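Local coordinates for mannitol dehydrogenase (Pseudomonas fluorescens, PDB 1LJ8), which binds NAD and probably catalyses the NAD-dependent interconversion of mannitol and fructose as a long-chain dehydrogenase, at residues A[173-177]-A[213-218]; A[307-311]-A[371-375]; A[376-380]-A[427-431]. One frame throughout, in Å; residues are numbered along the deposited sequence.

Contact 1 of 3, residues A[173-177]-A[213-218]; sequences LTQRR and ELHDWI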
loop_
_atom_site.group_PDB
_atom_site.type_symbol
_atom_site.label_atom_id
_atom_site.label_comp_id
_atom_site.label_asym_id
_atom_site.label_seq_id
_atom_site.Cartn_x
_atom_site.Cartn_y
_atom_site.Cartn_z
ATOM N N LEU A 173 -15.886 -8.844 -16.630
ATOM C CA LEU A 173 -17.128 -9.389 -16.069
ATOM C C LEU A 173 -18.185 -9.507 -17.157
ATOM O O LEU A 173 -18.920 -10.479 -17.185
ATOM C CB LEU A 173 -17.618 -8.522 -14.914
ATOM C CG LEU A 173 -16.712 -8.659 -13.646
ATOM C CD1 LEU A 173 -17.106 -7.593 -12.627
ATOM C CD2 LEU A 173 -16.875 -10.042 -12.999
ATOM N N THR A 174 -18.240 -8.531 -18.050
ATOM C CA THR A 174 -19.204 -8.588 -19.156
ATOM C C THR A 174 -18.956 -9.828 -20.025
ATOM O O THR A 174 -19.899 -10.573 -20.369
ATOM C CB THR A 174 -19.100 -7.315 -19.993
ATOM O OG1 THR A 174 -19.483 -6.201 -19.174
ATOM C CG2 THR A 174 -20.012 -7.400 -21.236
ATOM N N GLN A 175 -17.688 -10.069 -20.358
ATOM C CA GLN A 175 -17.301 -11.239 -21.163
ATOM C C GLN A 175 -17.628 -12.548 -20.428
ATOM O O GLN A 175 -18.138 -13.509 -21.052
ATOM C CB GLN A 175 -15.801 -11.160 -21.494
ATOM C CG GLN A 175 -15.304 -12.221 -22.498
ATOM C CD GLN A 175 -13.936 -11.877 -23.053
ATOM O OE1 GLN A 175 -13.751 -10.805 -23.638
ATOM N NE2 GLN A 175 -12.969 -12.784 -22.894
ATOM N N ARG A 176 -17.332 -12.621 -19.122
ATOM C CA ARG A 176 -17.666 -13.827 -18.365
ATOM C C ARG A 176 -19.178 -14.093 -18.419
ATOM O O ARG A 176 -19.610 -15.235 -18.670
ATOM C CB ARG A 176 -17.220 -13.744 -16.876
ATOM C CG ARG A 176 -15.687 -13.718 -16.717
ATOM C CD ARG A 176 -15.276 -13.396 -15.261
ATOM N NE ARG A 176 -15.296 -14.577 -14.386
ATOM C CZ ARG A 176 -14.241 -15.335 -14.103
ATOM N NH1 ARG A 176 -13.040 -15.052 -14.602
ATOM N NH2 ARG A 176 -14.391 -16.417 -13.362
ATOM N N ARG A 177 -19.967 -13.047 -18.195
ATOM C CA ARG A 177 -21.433 -13.185 -18.228
ATOM C C ARG A 177 -21.940 -13.734 -19.563
ATOM O O ARG A 177 -22.818 -14.603 -19.598
ATOM C CB ARG A 177 -22.103 -11.851 -17.998
ATOM C CG ARG A 177 -21.853 -11.264 -16.667
ATOM C CD ARG A 177 -22.677 -10.005 -16.559
ATOM N NE ARG A 177 -24.115 -10.289 -16.641
ATOM C CZ ARG A 177 -25.042 -9.353 -16.798
ATOM N NH1 ARG A 177 -24.686 -8.069 -16.922
ATOM N NH2 ARG A 177 -26.335 -9.685 -16.758
ATOM N N GLU A 213 -27.974 -2.041 -15.517
ATOM C CA GLU A 213 -27.966 -3.488 -15.579
ATOM C C GLU A 213 -26.611 -4.119 -15.159
ATOM O O GLU A 213 -26.590 -5.072 -14.359
ATOM C CB GLU A 213 -28.366 -3.941 -16.976
ATOM C CG GLU A 213 -28.902 -5.360 -17.029
ATOM C CD GLU A 213 -27.823 -6.391 -16.764
ATOM O OE1 GLU A 213 -26.674 -6.196 -17.251
ATOM O OE2 GLU A 213 -28.135 -7.406 -16.085
ATOM N N LEU A 214 -25.506 -3.606 -15.693
ATOM C CA LEU A 214 -24.185 -4.146 -15.332
ATOM C C LEU A 214 -23.951 -3.869 -13.841
ATOM O O LEU A 214 -23.504 -4.762 -13.106
ATOM C CB LEU A 214 -23.072 -3.501 -16.151
ATOM C CG LEU A 214 -21.677 -4.006 -15.713
ATOM C CD1 LEU A 214 -21.541 -5.503 -15.961
ATOM C CD2 LEU A 214 -20.602 -3.229 -16.463
ATOM N N HIS A 215 -24.307 -2.658 -13.407
ATOM C CA HIS A 215 -24.188 -2.249 -12.001
ATOM C C HIS A 215 -24.960 -3.220 -11.101
ATOM O O HIS A 215 -24.447 -3.723 -10.069
ATOM C CB HIS A 215 -24.745 -0.818 -11.805
ATOM C CG HIS A 215 -25.051 -0.472 -10.378
ATOM N ND1 HIS A 215 -26.170 -0.940 -9.725
ATOM C CD2 HIS A 215 -24.355 0.249 -9.462
ATOM C CE1 HIS A 215 -26.150 -0.526 -8.466
ATOM N NE2 HIS A 215 -25.057 0.195 -8.283
ATOM N N ASP A 216 -26.197 -3.508 -11.491
ATOM C CA ASP A 216 -27.015 -4.386 -10.666
ATOM C C ASP A 216 -26.483 -5.808 -10.613
ATOM O O ASP A 216 -26.511 -6.465 -9.552
ATOM C CB ASP A 216 -28.463 -4.394 -11.187
ATOM C CG ASP A 216 -29.191 -3.078 -10.932
ATOM O OD1 ASP A 216 -28.595 -2.098 -10.421
ATOM O OD2 ASP A 216 -30.394 -3.013 -11.250
ATOM N N TRP A 217 -25.989 -6.283 -11.746
ATOM C CA TRP A 217 -25.476 -7.626 -11.791
ATOM C C TRP A 217 -24.217 -7.723 -10.916
ATOM O O TRP A 217 -24.018 -8.727 -10.210
ATOM C CB TRP A 217 -25.111 -8.035 -13.212
ATOM C CG TRP A 217 -24.680 -9.469 -13.304
ATOM C CD1 TRP A 217 -25.471 -10.570 -13.498
ATOM C CD2 TRP A 217 -23.339 -9.946 -13.245
ATOM N NE1 TRP A 217 -24.697 -11.703 -13.570
ATOM C CE2 TRP A 217 -23.382 -11.344 -13.418
ATOM C CE3 TRP A 217 -22.095 -9.318 -13.071
ATOM C CZ2 TRP A 217 -22.217 -12.140 -13.420
ATOM C CZ3 TRP A 217 -20.941 -10.117 -13.079
ATOM C CH2 TRP A 217 -21.013 -11.502 -13.249
ATOM N N ILE A 218 -23.369 -6.700 -10.970
ATOM C CA ILE A 218 -22.137 -6.738 -10.178
ATOM C C ILE A 218 -22.472 -6.706 -8.686
ATOM O O ILE A 218 -21.912 -7.468 -7.881
ATOM C CB ILE A 218 -21.207 -5.553 -10.563
ATOM C CG1 ILE A 218 -20.637 -5.821 -11.964
ATOM C CG2 ILE A 218 -20.035 -5.371 -9.495
ATOM C CD1 ILE A 218 -19.791 -4.676 -12.487
#
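Arg177 NH1 makes the shortest polar bond between the two segments, 2.8 Å to Glu213 OE1, and it is almost perfectly straight: the oxygen lies in the guanidinium plane and receives the N-H on its syn lone pair. NH2 of Arg177 reaches the other oxygen, Glu213 OE2, at 3.0 Å, but this second bond is bent and leaves the guanidinium plane somewhat. Together they form an end-on salt bridge of nearly coplanar groups. The same arginine lies across one face of the Trp217 indole. Its guanidinium is stacked flat on the ring, planes 14° apart, with CZ 3.7 Å from the centroid of the five-membered ring in a cation-pi contact, while CD stands over the six-membered ring as a CH-pi donor. A bend at chi3 (63°) lets methylene and guanidinium share that face. Deeper in, Leu173 CD2 meets the indole edge at Trp217 CZ3 (4.1 Å), and Leu173 CD1 touches Ile218 CD1 at 4.0 Å. Thr174 OG1, bonded to Cys170 O within its own helix, merely packs on Leu214 CD1. The contact joins helices 165-178 and 212-221 of the Rossmann domain, their short segments crossing at 80°, away from the annotated sites. Because carboxylate and indole hold the guanidinium at its edge and on one face, its rotation is probably restricted, and the indole probably strengthens the ion pair by keeping water off that face.

Contact 2 of 3, residues A[307-311]-A[371-375]; sequences TYLGF and LERVC. With NAD (nicotinamide-adenine-dinucleotide), chain B.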
loop_
_atom_site.group_PDB
_atom_site.type_symbol
_atom_site.label_atom_id
_atom_site.label_comp_id
_atom_site.label_asym_id
_atom_site.label_seq_id
_atom_site.Cartn_x
_atom_site.Cartn_y
_atom_site.Cartn_z
ATOM N N THR A 307 7.926 10.387 8.574
ATOM C CA THR A 307 8.626 10.466 7.294
ATOM C C THR A 307 8.978 11.805 6.680
ATOM O O THR A 307 10.086 11.960 6.118
ATOM C CB THR A 307 7.888 9.558 6.285
ATOM O OG1 THR A 307 8.850 9.080 5.325
ATOM C CG2 THR A 307 6.767 10.314 5.525
ATOM N N TYR A 308 8.111 12.797 6.790
ATOM C CA TYR A 308 8.438 14.088 6.195
ATOM C C TYR A 308 9.401 14.832 7.116
ATOM O O TYR A 308 10.367 15.424 6.641
ATOM C CB TYR A 308 7.168 14.900 5.895
ATOM C CG TYR A 308 6.293 14.149 4.900
ATOM C CD1 TYR A 308 5.050 13.662 5.281
ATOM C CD2 TYR A 308 6.763 13.847 3.586
ATOM C CE1 TYR A 308 4.258 12.873 4.380
ATOM C CE2 TYR A 308 5.981 13.047 2.686
ATOM C CZ TYR A 308 4.740 12.577 3.105
ATOM O OH TYR A 308 3.976 11.776 2.263
ATOM N N LEU A 309 9.119 14.824 8.417
ATOM C CA LEU A 309 10.053 15.415 9.364
ATOM C C LEU A 309 11.415 14.734 9.250
ATOM O O LEU A 309 12.451 15.407 9.309
ATOM C CB LEU A 309 9.555 15.222 10.805
ATOM C CG LEU A 309 8.317 16.063 11.108
ATOM C CD1 LEU A 309 7.728 15.566 12.457
ATOM C CD2 LEU A 309 8.701 17.549 11.205
ATOM N N GLY A 310 11.422 13.409 9.083
ATOM C CA GLY A 310 12.681 12.668 8.992
ATOM C C GLY A 310 13.459 13.030 7.740
ATOM O O GLY A 310 14.678 13.208 7.790
ATOM N N PHE A 311 12.753 13.164 6.627
ATOM C CA PHE A 311 13.433 13.508 5.371
ATOM C C PHE A 311 14.032 14.922 5.492
ATOM O O PHE A 311 15.154 15.184 5.048
ATOM C CB PHE A 311 12.446 13.479 4.206
ATOM C CG PHE A 311 13.042 12.934 2.935
ATOM C CD1 PHE A 311 13.132 11.555 2.747
ATOM C CD2 PHE A 311 13.520 13.794 1.950
ATOM C CE1 PHE A 311 13.714 11.028 1.560
ATOM C CE2 PHE A 311 14.101 13.287 0.745
ATOM C CZ PHE A 311 14.195 11.902 0.561
ATOM N N LEU A 371 12.789 6.171 3.701
ATOM C CA LEU A 371 11.873 7.258 3.897
ATOM C C LEU A 371 11.365 7.743 2.530
ATOM O O LEU A 371 10.232 8.221 2.430
ATOM C CB LEU A 371 12.509 8.439 4.698
ATOM C CG LEU A 371 12.848 8.087 6.161
ATOM C CD1 LEU A 371 13.255 9.403 6.874
ATOM C CD2 LEU A 371 11.631 7.393 6.875
ATOM N N GLU A 372 12.144 7.592 1.458
ATOM C CA GLU A 372 11.615 8.012 0.160
ATOM C C GLU A 372 10.356 7.196 -0.220
ATOM O O GLU A 372 9.433 7.723 -0.852
ATOM C CB GLU A 372 12.654 7.846 -0.937
ATOM C CG GLU A 372 12.151 8.480 -2.231
ATOM C CD GLU A 372 13.240 8.724 -3.274
ATOM O OE1 GLU A 372 14.380 9.092 -2.910
ATOM O OE2 GLU A 372 12.930 8.572 -4.471
ATOM N N ARG A 373 10.343 5.919 0.181
ATOM C CA ARG A 373 9.182 5.068 -0.071
ATOM C C ARG A 373 8.043 5.534 0.825
ATOM O O ARG A 373 6.934 5.754 0.372
ATOM C CB ARG A 373 9.490 3.594 0.276
ATOM C CG ARG A 373 8.333 2.644 -0.033
ATOM C CD ARG A 373 8.593 1.225 0.519
ATOM N NE ARG A 373 8.403 1.216 1.963
ATOM C CZ ARG A 373 7.203 1.218 2.543
ATOM N NH1 ARG A 373 6.072 1.236 1.812
ATOM N NH2 ARG A 373 7.131 1.178 3.869
ATOM N N VAL A 374 8.322 5.642 2.117
ATOM C CA VAL A 374 7.265 6.057 3.053
ATOM C C VAL A 374 6.690 7.453 2.735
ATOM O O VAL A 374 5.474 7.718 2.913
ATOM C CB VAL A 374 7.789 5.976 4.523
ATOM C CG1 VAL A 374 6.614 6.349 5.518
ATOM C CG2 VAL A 374 8.223 4.504 4.828
ATOM N N CYS A 375 7.536 8.349 2.207
ATOM C CA CYS A 375 7.088 9.704 1.853
ATOM C C CYS A 375 6.278 9.704 0.579
ATOM O O CYS A 375 5.517 10.610 0.329
ATOM C CB CYS A 375 8.277 10.636 1.509
ATOM S SG CYS A 375 9.366 11.096 2.815
HETATM P PA NAD B . 5.339 -0.712 -5.599
HETATM O O1A NAD B . 5.719 0.637 -5.930
HETATM O O2A NAD B . 6.315 -1.836 -5.517
HETATM O O5B NAD B . 4.220 -1.233 -6.611
HETATM C C5B NAD B . 3.006 -0.445 -6.816
HETATM C C4B NAD B . 2.336 -1.252 -7.947
HETATM O O4B NAD B . 1.037 -0.585 -8.229
HETATM C C3B NAD B . 3.044 -1.195 -9.347
HETATM O O3B NAD B . 2.821 -2.477 -9.961
HETATM C C2B NAD B . 2.321 -0.041 -10.055
HETATM O O2B NAD B . 2.421 -0.105 -11.472
HETATM C C1B NAD B . 0.891 -0.288 -9.613
HETATM N N9A NAD B . 0.012 0.833 -9.719
HETATM C C8A NAD B . 0.149 2.144 -9.311
HETATM N N7A NAD B . -0.921 2.864 -9.561
HETATM C C5A NAD B . -1.795 1.971 -10.163
HETATM C C6A NAD B . -3.098 2.186 -10.626
HETATM N N6A NAD B . -3.773 3.334 -10.557
HETATM N N1A NAD B . -3.760 1.116 -11.211
HETATM C C2A NAD B . -3.157 -0.136 -11.327
HETATM N N3A NAD B . -1.873 -0.378 -10.855
HETATM C C4A NAD B . -1.235 0.726 -10.281
HETATM O O3 NAD B . 4.540 -0.603 -4.232
HETATM P PN NAD B . 4.293 -1.670 -3.055
HETATM O O1N NAD B . 5.327 -1.496 -2.030
HETATM O O2N NAD B . 4.169 -2.988 -3.683
HETATM O O5D NAD B . 2.946 -1.160 -2.415
HETATM C C5D NAD B . 1.771 -1.248 -3.210
HETATM C C4D NAD B . 0.650 -1.095 -2.278
HETATM O O4D NAD B . 0.462 -2.215 -1.390
HETATM C C3D NAD B . 0.613 0.178 -1.357
HETATM O O3D NAD B . 0.228 1.351 -2.065
HETATM C C2D NAD B . -0.291 -0.245 -0.215
HETATM O O2D NAD B . -1.654 0.034 -0.502
HETATM C C1D NAD B . -0.016 -1.765 -0.092
HETATM N N1N NAD B . 0.934 -2.129 0.977
HETATM C C2N NAD B . 2.327 -1.939 0.920
HETATM C C3N NAD B . 3.063 -2.245 2.035
HETATM C C7N NAD B . 4.585 -2.008 2.001
HETATM O O7N NAD B . 5.191 -2.095 3.079
HETATM N N7N NAD B . 5.198 -1.649 0.893
HETATM C C4N NAD B . 2.415 -2.739 3.270
HETATM C C5N NAD B . 1.002 -2.946 3.261
HETATM C C6N NAD B . 0.225 -2.642 2.108
#
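Thr307 faces the turn between Leu371 and Cys375: its OG1 lies 3.3 Å from both Leu371 O and Cys375 SG, and its CB packs 3.5 Å from Val374 CG1. With OG1 trans to the backbone N (chi1 -151°), CG2 takes the crowded position, where it lies over the ring of Tyr308 and also touches Cys375. Tyr308 starts off away from helix 371-375, yet its long side chain returns to it. Its hydroxyl donates to Cys375 O at 2.7 Å, meeting the oxygen from a direction tilted 33° from the carbonyl plane, and CE2 packs on Cys375 CB. A phenylalanine in its place would fill much the same space but is likely to leave the Cys375 carbonyl oxygen without this donor. At Gly310 a beta carbon would stand 2.9 Å from Leu371 CD1, a clash, so the missing side chain admits the leucine. Phe311 offers its ring edge, CD1, to Leu371 CB (3.7 Å), and Cys375 SG approaches the rings of both Phe311 and Tyr308 obliquely, as sulfur-aromatic contacts. The segments run in broadly opposed directions but well off antiparallel, with 139° between them. This is buried helix packing of the C-terminal domain, backing the cofactor site through Arg373, which, paired with Asp369, points away from helix 289-313 and brings NH1 to 3.2 Å from NAD N7N in the nicotinamide pocket.

Contact 3 of 3, residues A[376-380]-A[427-431]; sequences SDGSS and PDPRA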
loop_
_atom_site.group_PDB
_atom_site.type_symbol
_atom_site.label_atom_id
_atom_site.label_comp_id
_atom_site.label_asym_id
_atom_site.label_seq_id
_atom_site.Cartn_x
_atom_site.Cartn_y
_atom_site.Cartn_z
ATOM N N SER A 376 6.510 8.713 -0.274
ATOM C CA SER A 376 5.861 8.766 -1.576
ATOM C C SER A 376 4.344 8.833 -1.584
ATOM O O SER A 376 3.661 8.224 -0.750
ATOM C CB SER A 376 6.331 7.586 -2.464
ATOM O OG SER A 376 5.658 6.376 -2.137
ATOM N N ASP A 377 3.825 9.622 -2.517
ATOM C CA ASP A 377 2.387 9.723 -2.727
ATOM C C ASP A 377 1.611 10.242 -1.500
ATOM O O ASP A 377 0.516 9.738 -1.152
ATOM C CB ASP A 377 1.858 8.324 -3.164
ATOM C CG ASP A 377 0.499 8.377 -3.847
ATOM O OD1 ASP A 377 -0.002 9.502 -4.138
ATOM O OD2 ASP A 377 -0.078 7.263 -4.094
ATOM N N GLY A 378 2.175 11.260 -0.866
ATOM C CA GLY A 378 1.485 11.873 0.268
ATOM C C GLY A 378 0.134 12.425 -0.179
ATOM O O GLY A 378 -0.819 12.445 0.619
ATOM N N SER A 379 0.036 12.908 -1.431
ATOM C CA SER A 379 -1.256 13.445 -1.897
ATOM C C SER A 379 -2.367 12.390 -1.807
ATOM O O SER A 379 -3.523 12.727 -1.505
ATOM C CB SER A 379 -1.151 13.999 -3.330
ATOM O OG SER A 379 -0.865 12.965 -4.259
ATOM N N SER A 380 -2.036 11.113 -1.998
ATOM C CA SER A 380 -3.063 10.076 -1.875
ATOM C C SER A 380 -3.122 9.485 -0.460
ATOM O O SER A 380 -4.171 8.972 -0.049
ATOM C CB SER A 380 -2.808 8.882 -2.840
ATOM O OG SER A 380 -2.616 9.294 -4.204
ATOM N N PRO A 427 8.479 12.143 -5.023
ATOM C CA PRO A 427 7.844 10.971 -5.637
ATOM C C PRO A 427 6.325 10.951 -5.362
ATOM O O PRO A 427 5.851 10.245 -4.489
ATOM C CB PRO A 427 8.606 9.818 -4.997
ATOM C CG PRO A 427 8.909 10.321 -3.619
ATOM C CD PRO A 427 9.258 11.784 -3.828
ATOM N N ASP A 428 5.576 11.720 -6.128
ATOM C CA ASP A 428 4.134 11.833 -5.942
ATOM C C ASP A 428 3.527 11.953 -7.320
ATOM O O ASP A 428 4.059 12.674 -8.166
ATOM C CB ASP A 428 3.845 13.099 -5.126
ATOM C CG ASP A 428 2.401 13.195 -4.638
ATOM O OD1 ASP A 428 2.249 13.233 -3.382
ATOM O OD2 ASP A 428 1.436 13.253 -5.478
ATOM N N PRO A 429 2.419 11.250 -7.572
ATOM C CA PRO A 429 1.794 11.336 -8.898
ATOM C C PRO A 429 1.307 12.749 -9.206
ATOM O O PRO A 429 1.108 13.105 -10.358
ATOM C CB PRO A 429 0.679 10.293 -8.823
ATOM C CG PRO A 429 0.320 10.246 -7.336
ATOM C CD PRO A 429 1.699 10.309 -6.690
ATOM N N ARG A 430 1.164 13.589 -8.183
ATOM C CA ARG A 430 0.725 14.955 -8.412
ATOM C C ARG A 430 1.823 15.897 -7.941
ATOM O O ARG A 430 1.543 16.965 -7.410
ATOM C CB ARG A 430 -0.547 15.247 -7.613
ATOM C CG ARG A 430 -1.658 14.241 -7.881
ATOM C CD ARG A 430 -2.990 14.742 -7.310
ATOM N NE ARG A 430 -3.443 15.965 -7.987
ATOM C CZ ARG A 430 -4.474 16.708 -7.586
ATOM N NH1 ARG A 430 -5.180 16.361 -6.511
ATOM N NH2 ARG A 430 -4.793 17.824 -8.258
ATOM N N ALA A 431 3.070 15.500 -8.148
ATOM C CA ALA A 431 4.192 16.299 -7.659
ATOM C C ALA A 431 4.165 17.754 -8.123
ATOM O O ALA A 431 4.260 18.694 -7.303
ATOM C CB ALA A 431 5.546 15.636 -8.062
HETATM O O HOH W 1 4.105 13.550 -1.374
#
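Ser379 and Asp428 form the tight part of this contact, where a carboxylate from a loop reaches the first turn of helix 378-385. Asp428 OD1 accepts from Ser379 N at 3.0 Å in a nearly straight bond (168°), and OD2 of Asp428 takes the Ser379 hydroxyl, OG, at 2.6 Å; both oxygens use their syn lone pairs. The anti lone pair of OD2 is used as well, by Arg430 N, which closes an Asx turn within a type I beta turn and thereby fixes the carboxylate to its own loop. A water bridges Asp428 OD1 and Gly378 N. Alongside, Asp377 N donates to Pro427 O at 2.9 Å, in the carbonyl plane, and joins the two backbones. Asp377 is the N-cap of the helix: its OD1 receives Ser380 OG at 2.6 Å and, more weakly, Ser380 N, while Pro429 CD packs against this oxygen at 3.2 Å.

The margins are looser and mostly a matter of carbon contact. Pro427 CG rests 3.9 Å from Ser376 CB, with Ser376 OG turned to Arg373 O. The exposed Pro429 ring forms part of the outer side, and Arg430 passes Ser379 OG with its methylenes, CG at 3.9 Å, before its guanidinium pairs with Glu453 and meets Phe433. Two carboxylates thus gather at one helix start, with Asp377 OD1 and Asp428 OD2 4.2 Å apart. Their mutual repulsion is probably offset by the hydroxyls and amide hydrogens pointing at them and by the positive end of the helix, which would favour both remaining ionised.

In the fold
Contacts 2 and 3 are neighbours and contact 1 stands apart. Helices 371-375 and 378-385 follow each other in the chain, so contact 3 takes over where contact 2 ends; their centres are about 12 Å apart and they touch where Tyr308 OH lies 3.2 Å from Gly378 CA. Both belong to the C-terminal domain and lie near the cofactor: contact 2 reaches it through Arg373, while contact 3 stays a little further off, with the Asp377 side chain about 6 Å from NAD and that of Ser380 about 4 Å from that of Glu133, which binds NAD. Contact 1, in the Rossmann domain, has its centre about 42 Å from that of contact 2 and about 33 Å from that of contact 3.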